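Local coordinates for CELL WALL surface anchor family protein (Streptococcus pneumoniae, PDB 2WW8), which serves as the pilus adhesin RrgA, an elongated multidomain surface protein that probably attaches the pneumococcus to host cells through its integrin-like domain, at residues P462-M475 / V482-L494. Sequence-based numbering, arbitrary orientation.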
ATOM      1  N   PRO A 462      -5.479  58.212 -42.416  1.00 16.35           N
ATOM      2  CA  PRO A 462      -5.584  58.628 -40.989  1.00 16.25           C
ATOM      3  C   PRO A 462      -6.989  58.327 -40.413  1.00 15.54           C
ATOM      4  O   PRO A 462      -7.997  58.551 -41.087  1.00 15.51           O
ATOM      5  CB  PRO A 462      -5.314  60.144 -41.057  1.00 17.20           C
ATOM      6  CG  PRO A 462      -4.442  60.295 -42.335  1.00 14.29           C
ATOM      7  CD  PRO A 462      -5.055  59.325 -43.283  1.00 16.21           C
ATOM      8  N   ALA A 463      -7.009  57.847 -39.185  1.00 13.53           N
ATOM      9  CA  ALA A 463      -8.166  57.345 -38.446  1.00 13.92           C
ATOM     10  C   ALA A 463      -8.722  58.475 -37.576  1.00 14.48           C
ATOM     11  O   ALA A 463      -7.976  59.298 -37.071  1.00 13.13           O
ATOM     12  CB  ALA A 463      -7.734  56.204 -37.551  1.00 11.81           C
ATOM     13  N   ALA A 464     -10.045  58.528 -37.435  1.00 16.98           N
ATOM     14  CA  ALA A 464     -10.679  59.558 -36.600  1.00 17.85           C
ATOM     15  C   ALA A 464     -11.655  58.883 -35.624  1.00 18.03           C
ATOM     16  O   ALA A 464     -12.240  57.882 -35.999  1.00 18.51           O
ATOM     17  CB  ALA A 464     -11.374  60.554 -37.478  1.00 17.67           C
ATOM     18  N   PHE A 465     -11.794  59.368 -34.386  1.00 14.91           N
ATOM     19  CA  PHE A 465     -12.845  58.877 -33.495  1.00 14.95           C
ATOM     20  C   PHE A 465     -14.157  59.604 -33.849  1.00 13.67           C
ATOM     21  O   PHE A 465     -14.160  60.843 -33.805  1.00 12.51           O
ATOM     22  CB  PHE A 465     -12.420  59.270 -32.090  1.00 15.25           C
ATOM     23  CG  PHE A 465     -13.280  58.693 -31.017  1.00 17.62           C
ATOM     24  CD1 PHE A 465     -13.233  57.317 -30.751  1.00 19.60           C
ATOM     25  CD2 PHE A 465     -14.138  59.512 -30.311  1.00 17.17           C
ATOM     26  CE1 PHE A 465     -14.041  56.759 -29.750  1.00 19.25           C
ATOM     27  CE2 PHE A 465     -14.935  58.976 -29.310  1.00 22.52           C
ATOM     28  CZ  PHE A 465     -14.880  57.596 -29.018  1.00 19.46           C
ATOM     29  N   PRO A 466     -15.245  58.877 -34.194  1.00 11.23           N
ATOM     30  CA  PRO A 466     -16.492  59.520 -34.549  1.00 10.95           C
ATOM     31  C   PRO A 466     -17.207  60.145 -33.336  1.00  9.54           C
ATOM     32  O   PRO A 466     -17.212  59.612 -32.225  1.00  9.33           O
ATOM     33  CB  PRO A 466     -17.351  58.397 -35.176  1.00 11.20           C
ATOM     34  CG  PRO A 466     -16.536  57.188 -35.184  1.00 13.63           C
ATOM     35  CD  PRO A 466     -15.402  57.403 -34.188  1.00 12.61           C
ATOM     36  N   VAL A 467     -17.814  61.302 -33.557  1.00  8.51           N
ATOM     37  CA  VAL A 467     -18.448  61.969 -32.448  1.00  8.58           C
ATOM     38  C   VAL A 467     -19.879  62.250 -32.886  1.00  8.38           C
ATOM     39  O   VAL A 467     -20.128  63.043 -33.781  1.00  8.40           O
ATOM     40  CB  VAL A 467     -17.709  63.268 -32.030  1.00  8.29           C
ATOM     41  CG1 VAL A 467     -18.438  63.923 -30.861  1.00  8.56           C
ATOM     42  CG2 VAL A 467     -16.231  62.982 -31.587  1.00  5.66           C
ATOM     43  N   LYS A 468     -20.842  61.561 -32.275  1.00  8.56           N
ATOM     44  CA  LYS A 468     -22.176  61.743 -32.772  1.00 10.86           C
ATOM     45  C   LYS A 468     -22.758  63.108 -32.330  1.00 10.07           C
ATOM     46  O   LYS A 468     -22.290  63.685 -31.336  1.00 10.16           O
ATOM     47  CB  LYS A 468     -22.984  60.506 -32.388  1.00 13.28           C
ATOM     48  CG  LYS A 468     -23.325  60.477 -30.936  1.00 19.49           C
ATOM     49  CD  LYS A 468     -24.156  59.214 -30.605  1.00 26.19           C
ATOM     50  CE  LYS A 468     -24.163  58.932 -29.085  1.00 29.29           C
ATOM     51  NZ  LYS A 468     -25.182  57.926 -28.698  1.00 24.99           N
ATOM     52  N   PRO A 469     -23.752  63.629 -33.063  1.00  9.94           N
ATOM     53  CA  PRO A 469     -24.288  64.930 -32.736  1.00 11.34           C
ATOM     54  C   PRO A 469     -24.570  65.092 -31.234  1.00 13.78           C
ATOM     55  O   PRO A 469     -24.310  66.144 -30.657  1.00 13.50           O
ATOM     56  CB  PRO A 469     -25.616  64.960 -33.526  1.00 12.30           C
ATOM     57  CG  PRO A 469     -25.312  64.116 -34.730  1.00  9.59           C
ATOM     58  CD  PRO A 469     -24.544  62.983 -34.127  1.00  8.26           C
ATOM     59  N   GLU A 470     -25.094  64.057 -30.587  1.00 14.44           N
ATOM     60  CA  GLU A 470     -25.431  64.128 -29.161  1.00 15.94           C
ATOM     61  C   GLU A 470     -24.271  64.182 -28.193  1.00 15.54           C
ATOM     62  O   GLU A 470     -24.522  64.401 -27.019  1.00 16.19           O
ATOM     63  CB  GLU A 470     -26.311  62.937 -28.780  1.00 16.09           C
ATOM     64  CG  GLU A 470     -27.627  63.023 -29.569  1.00 20.92           C
ATOM     65  CD  GLU A 470     -27.534  62.469 -31.008  1.00 26.13           C
ATOM     66  OE1 GLU A 470     -26.516  61.843 -31.408  1.00 26.20           O
ATOM     67  OE2 GLU A 470     -28.551  62.657 -31.715  1.00 31.40           O
ATOM     68  N   LYS A 471     -23.049  63.913 -28.655  1.00 13.36           N
ATOM     69  CA  LYS A 471     -21.853  63.962 -27.822  1.00 12.74           C
ATOM     70  C   LYS A 471     -20.946  65.143 -28.194  1.00 12.52           C
ATOM     71  O   LYS A 471     -19.885  65.362 -27.587  1.00 12.47           O
ATOM     72  CB  LYS A 471     -21.008  62.734 -28.088  1.00 13.00           C
ATOM     73  CG  LYS A 471     -21.504  61.457 -27.491  1.00 19.54           C
ATOM     74  CD  LYS A 471     -21.695  61.575 -25.983  1.00 30.40           C
ATOM     75  CE  LYS A 471     -22.102  60.230 -25.362  1.00 37.64           C
ATOM     76  NZ  LYS A 471     -22.903  60.465 -24.120  1.00 43.67           N
ATOM     77  N   TYR A 472     -21.353  65.874 -29.222  1.00 11.63           N
ATOM     78  CA  TYR A 472     -20.484  66.911 -29.766  1.00 12.54           C
ATOM     79  C   TYR A 472     -20.219  67.939 -28.654  1.00 12.99           C
ATOM     80  O   TYR A 472     -19.062  68.216 -28.362  1.00 13.22           O
ATOM     81  CB  TYR A 472     -21.107  67.567 -30.996  1.00 13.17           C
ATOM     82  CG  TYR A 472     -20.262  68.723 -31.480  1.00 15.64           C
ATOM     83  CD1 TYR A 472     -19.143  68.512 -32.302  1.00 17.71           C
ATOM     84  CD2 TYR A 472     -20.564  70.034 -31.081  1.00 18.60           C
ATOM     85  CE1 TYR A 472     -18.354  69.591 -32.714  1.00 13.46           C
ATOM     86  CE2 TYR A 472     -19.783  71.122 -31.493  1.00 14.09           C
ATOM     87  CZ  TYR A 472     -18.671  70.865 -32.305  1.00 17.66           C
ATOM     88  OH  TYR A 472     -17.841  71.879 -32.740  1.00 23.03           O
ATOM     89  N   SER A 473     -21.261  68.474 -28.009  1.00 12.71           N
ATOM     90  CA  SER A 473     -21.030  69.519 -26.984  1.00 14.00           C
ATOM     91  C   SER A 473     -20.162  69.074 -25.790  1.00 11.75           C
ATOM     92  O   SER A 473     -19.240  69.768 -25.362  1.00 10.12           O
ATOM     93  CB  SER A 473     -22.339  70.124 -26.494  1.00 13.67           C
ATOM     94  OG  SER A 473     -23.035  70.591 -27.655  1.00 20.32           O
ATOM     95  N   GLU A 474     -20.474  67.902 -25.264  1.00 11.04           N
ATOM     96  CA  GLU A 474     -19.710  67.281 -24.227  1.00 11.24           C
ATOM     97  C   GLU A 474     -18.233  67.078 -24.618  1.00 11.09           C
ATOM     98  O   GLU A 474     -17.321  67.408 -23.833  1.00 10.16           O
ATOM     99  CB  GLU A 474     -20.406  65.951 -23.907  1.00  9.93           C
ATOM    100  CG  GLU A 474     -19.594  65.154 -22.939  1.00 16.24           C
ATOM    101  CD  GLU A 474     -20.175  63.763 -22.746  1.00 24.06           C
ATOM    102  OE1 GLU A 474     -21.406  63.612 -22.809  1.00 27.30           O
ATOM    103  OE2 GLU A 474     -19.416  62.801 -22.573  1.00 27.03           O
ATOM    104  N   MET A 475     -17.937  66.533 -25.807  1.00 10.28           N
ATOM    105  CA  MET A 475     -16.506  66.302 -26.092  0.50 10.97           C
ATOM    106  C   MET A 475     -15.790  67.601 -26.441  1.00 10.59           C
ATOM    107  O   MET A 475     -14.602  67.771 -26.124  1.00  9.89           O
ATOM    108  CB  MET A 475     -16.247  65.206 -27.135  0.50 11.04           C
ATOM    109  CG  MET A 475     -16.846  63.850 -26.711  0.50 10.74           C
ATOM    110  SD  MET A 475     -16.279  62.573 -27.832  0.50 12.70           S
ATOM    111  CE  MET A 475     -14.648  62.209 -27.216  0.50  6.22           C
ATOM    112  N   VAL A 482     -12.362  68.580 -31.564  1.00 12.43           N
ATOM    113  CA  VAL A 482     -13.452  68.052 -32.371  1.00 12.51           C
ATOM    114  C   VAL A 482     -13.631  68.847 -33.687  1.00 10.80           C
ATOM    115  O   VAL A 482     -13.743  70.075 -33.716  1.00 12.37           O
ATOM    116  CB  VAL A 482     -14.777  67.989 -31.545  1.00 14.61           C
ATOM    117  CG1 VAL A 482     -15.729  67.009 -32.204  1.00 15.34           C
ATOM    118  CG2 VAL A 482     -14.517  67.440 -30.133  1.00 14.45           C
ATOM    119  N   ILE A 483     -13.692  68.164 -34.813  1.00  8.41           N
ATOM    120  CA  ILE A 483     -14.045  68.822 -36.066  1.00  9.39           C
ATOM    121  C   ILE A 483     -15.511  68.464 -36.401  1.00  8.77           C
ATOM    122  O   ILE A 483     -15.875  67.292 -36.363  1.00 11.35           O
ATOM    123  CB  ILE A 483     -13.087  68.396 -37.201  1.00 11.15           C
ATOM    124  CG1 ILE A 483     -11.628  68.828 -36.858  1.00 15.29           C
ATOM    125  CG2 ILE A 483     -13.566  68.934 -38.581  1.00 12.02           C
ATOM    126  CD1 ILE A 483     -10.620  68.084 -37.670  1.00 18.07           C
ATOM    127  N   GLY A 484     -16.343  69.455 -36.627  1.00  6.74           N
ATOM    128  CA  GLY A 484     -17.705  69.189 -37.043  1.00  8.53           C
ATOM    129  C   GLY A 484     -18.558  70.203 -36.324  1.00  9.49           C
ATOM    130  O   GLY A 484     -18.086  71.318 -36.085  1.00  7.66           O
ATOM    131  N   ASP A 485     -19.804  69.842 -36.000  1.00  9.42           N
ATOM    132  CA  ASP A 485     -20.764  70.796 -35.419  1.00  7.71           C
ATOM    133  C   ASP A 485     -21.866  70.055 -34.625  1.00  7.99           C
ATOM    134  O   ASP A 485     -21.986  68.808 -34.742  1.00  6.59           O
ATOM    135  CB  ASP A 485     -21.342  71.667 -36.521  1.00  6.44           C
ATOM    136  CG  ASP A 485     -22.217  70.873 -37.503  1.00 12.54           C
ATOM    137  OD1 ASP A 485     -23.302  70.332 -37.128  1.00 12.43           O
ATOM    138  OD2 ASP A 485     -21.842  70.803 -38.695  1.00 10.47           O
ATOM    139  N   PRO A 486     -22.661  70.784 -33.817  1.00  8.24           N
ATOM    140  CA  PRO A 486     -23.698  70.139 -33.003  1.00  9.69           C
ATOM    141  C   PRO A 486     -24.843  69.478 -33.799  1.00 10.17           C
ATOM    142  O   PRO A 486     -25.587  68.666 -33.245  1.00 10.07           O
ATOM    143  CB  PRO A 486     -24.266  71.282 -32.162  1.00 10.42           C
ATOM    144  CG  PRO A 486     -23.260  72.383 -32.261  1.00 11.91           C
ATOM    145  CD  PRO A 486     -22.679  72.247 -33.636  1.00  9.48           C
ATOM    146  N   ILE A 487     -25.005  69.806 -35.073  1.00  9.20           N
ATOM    147  CA  ILE A 487     -26.083  69.231 -35.875  1.00  8.02           C
ATOM    148  C   ILE A 487     -25.687  67.912 -36.539  1.00 10.75           C
ATOM    149  O   ILE A 487     -26.454  66.940 -36.467  1.00 10.71           O
ATOM    150  CB  ILE A 487     -26.558  70.242 -36.883  1.00  8.70           C
ATOM    151  CG1 ILE A 487     -27.398  71.271 -36.106  1.00  7.39           C
ATOM    152  CG2 ILE A 487     -27.351  69.554 -38.000  1.00  9.02           C
ATOM    153  CD1 ILE A 487     -27.881  72.502 -36.861  1.00  7.01           C
ATOM    154  N   ASN A 488     -24.493  67.883 -37.145  1.00 10.09           N
ATOM    155  CA  ASN A 488     -23.942  66.775 -37.913  1.00  9.13           C
ATOM    156  C   ASN A 488     -23.023  65.936 -37.105  1.00  9.50           C
ATOM    157  O   ASN A 488     -22.651  64.840 -37.508  1.00 11.51           O
ATOM    158  CB  ASN A 488     -23.241  67.343 -39.151  1.00 11.14           C
ATOM    159  CG  ASN A 488     -24.218  68.046 -40.066  1.00  8.99           C
ATOM    160  OD1 ASN A 488     -25.204  67.431 -40.534  1.00 12.29           O
ATOM    161  ND2 ASN A 488     -23.983  69.346 -40.339  1.00  7.78           N
ATOM    162  N   GLY A 489     -22.636  66.416 -35.929  1.00  7.92           N
ATOM    163  CA  GLY A 489     -21.649  65.705 -35.165  1.00  6.71           C
ATOM    164  C   GLY A 489     -20.320  65.944 -35.851  1.00  7.46           C
ATOM    165  O   GLY A 489     -20.200  66.906 -36.604  1.00  6.45           O
ATOM    166  N   GLY A 490     -19.332  65.083 -35.602  1.00  8.29           N
ATOM    167  CA  GLY A 490     -17.987  65.273 -36.152  1.00  8.36           C
ATOM    168  C   GLY A 490     -17.045  64.125 -35.840  1.00  9.42           C
ATOM    169  O   GLY A 490     -17.464  62.962 -35.775  1.00  8.53           O
ATOM    170  N   TYR A 491     -15.765  64.450 -35.656  1.00  8.02           N
ATOM    171  CA  TYR A 491     -14.721  63.445 -35.530  1.00  9.89           C
ATOM    172  C   TYR A 491     -13.488  64.105 -34.845  1.00  9.59           C
ATOM    173  O   TYR A 491     -13.392  65.329 -34.806  1.00  7.83           O
ATOM    174  CB  TYR A 491     -14.412  62.810 -36.903  1.00  9.06           C
ATOM    175  CG  TYR A 491     -13.878  63.759 -37.947  1.00 10.83           C
ATOM    176  CD1 TYR A 491     -14.732  64.438 -38.821  1.00 15.47           C
ATOM    177  CD2 TYR A 491     -12.504  63.971 -38.077  1.00 15.29           C
ATOM    178  CE1 TYR A 491     -14.236  65.313 -39.797  1.00 15.52           C
ATOM    179  CE2 TYR A 491     -12.000  64.854 -39.028  1.00 16.79           C
ATOM    180  CZ  TYR A 491     -12.846  65.504 -39.874  1.00 18.40           C
ATOM    181  OH  TYR A 491     -12.237  66.370 -40.777  1.00 26.77           O
ATOM    182  N   ILE A 492     -12.619  63.271 -34.276  1.00  7.96           N
ATOM    183  CA  ILE A 492     -11.416  63.653 -33.584  1.00 10.81           C
ATOM    184  C   ILE A 492     -10.295  62.837 -34.245  1.00 11.39           C
ATOM    185  O   ILE A 492     -10.321  61.593 -34.185  1.00  9.58           O
ATOM    186  CB  ILE A 492     -11.482  63.313 -32.049  1.00 10.88           C
ATOM    187  CG1 ILE A 492     -12.615  64.120 -31.372  1.00  9.79           C
ATOM    188  CG2 ILE A 492     -10.071  63.583 -31.429  1.00 10.39           C
ATOM    189  CD1 ILE A 492     -12.939  63.654 -29.900  1.00  9.77           C
ATOM    190  N   TRP A 493      -9.362  63.536 -34.891  1.00 10.90           N
ATOM    191  CA  TRP A 493      -8.238  62.789 -35.467  1.00 12.60           C
ATOM    192  C   TRP A 493      -7.435  62.125 -34.375  1.00 12.06           C
ATOM    193  O   TRP A 493      -7.120  62.776 -33.366  1.00 12.75           O
ATOM    194  CB  TRP A 493      -7.285  63.738 -36.194  1.00 10.74           C
ATOM    195  CG  TRP A 493      -7.817  64.324 -37.478  1.00 16.67           C
ATOM    196  CD1 TRP A 493      -7.990  65.665 -37.758  1.00 13.30           C
ATOM    197  CD2 TRP A 493      -8.218  63.610 -38.659  1.00 13.76           C
ATOM    198  NE1 TRP A 493      -8.471  65.808 -39.031  1.00 13.07           N
ATOM    199  CE2 TRP A 493      -8.635  64.569 -39.602  1.00 12.77           C
ATOM    200  CE3 TRP A 493      -8.283  62.258 -38.996  1.00 15.24           C
ATOM    201  CZ2 TRP A 493      -9.088  64.222 -40.890  1.00 13.40           C
ATOM    202  CZ3 TRP A 493      -8.731  61.899 -40.290  1.00 17.15           C
ATOM    203  CH2 TRP A 493      -9.134  62.891 -41.224  1.00 13.57           C
ATOM    204  N   LEU A 494      -7.079  60.850 -34.569  1.00 11.58           N
ATOM    205  CA  LEU A 494      -6.317  60.107 -33.585  1.00 12.32           C
ATOM    206  C   LEU A 494      -4.808  59.978 -33.826  1.00 14.43           C
ATOM    207  O   LEU A 494      -4.375  59.728 -34.968  1.00 13.47           O
ATOM    208  CB  LEU A 494      -6.867  58.684 -33.419  1.00 13.37           C
ATOM    209  CG  LEU A 494      -8.363  58.554 -33.115  1.00 12.52           C
ATOM    210  CD1 LEU A 494      -8.814  57.104 -33.188  1.00 11.91           C
ATOM    211  CD2 LEU A 494      -8.754  59.260 -31.769  1.00 12.56           C
TER
HETATM  212  O   HOH W   1      -5.412  60.331 -37.456  1.00 12.29           O
HETATM  213  O   HOH W   2     -22.064  62.769 -36.197  1.00 43.68           O
HETATM  214  O   HOH W   3     -26.146  68.469 -30.616  1.00 31.79           O
HETATM  215  O   HOH W   4     -15.738  71.945 -34.234  1.00 18.31           O
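Strands 464-467 and 489-493 pair antiparallel in a small sheet completed by strands 284-292, 298-299, 311-315 and 457-458, and the short helix that follows the first strand folds back over the turn leading into the second. In sequence the pair falls between strands 379-386 and 533-539 of the parallel sheet, consistent with an arm inserted into the integrin I (von Willebrand A)-like domain. Five backbone hydrogen bonds tie the two segments together. Phe465 and Ile492 exchange two, Val467 and Gly490 another two, and Leu494 N reaches Ala463 O almost straight at 174°. The Val467 N bond to Gly490 O is less regular, its donor lying 47° out of the carbonyl plane.

On one face of the ribbon, Ala464 CB touches both Tyr491, 3.6 Å from its CD2, and Trp493, 3.8 Å from its CE3, meeting each ring obliquely. The indole turns an edge to the first strand, with Ala463 O near its plane, while Tyr491 CE2 lies over one of its faces. The other face is apolar: Ile492 CD1 meets Val467 CG2 at 3.8 Å, Leu494 CD2 packs on Phe465 CB, and Met475 also reaches Ile492 from the helix.

From the helix, Tyr472 reaches across with CG anti to its backbone N (chi1 175°), which lays the ring flat on the main chain at Asp485-Pro486. Asp485 C stands 3.6 Å above its centre, and Val482 CG1 approaches obliquely, 3.7 Å from Tyr472 CE1. The phenol donates to a water, 2.6 Å from Tyr472 OH, that in turn bonds to Val482 O and Gly484 O. Asp485 shapes the turn beneath: its OD1 accepts from Ile487 N, an Asx turn, and from Asn488 N as well, which extends it to an Asx motif.

The centre of the contact lies about 75 Å from the centre of the chain. Strand 489-496 continues the sheet to strand 284-292, Leu299 of strand 298-299 touches Phe465 and Leu494, and Glu474 ties helix 469-477 to Tyr307.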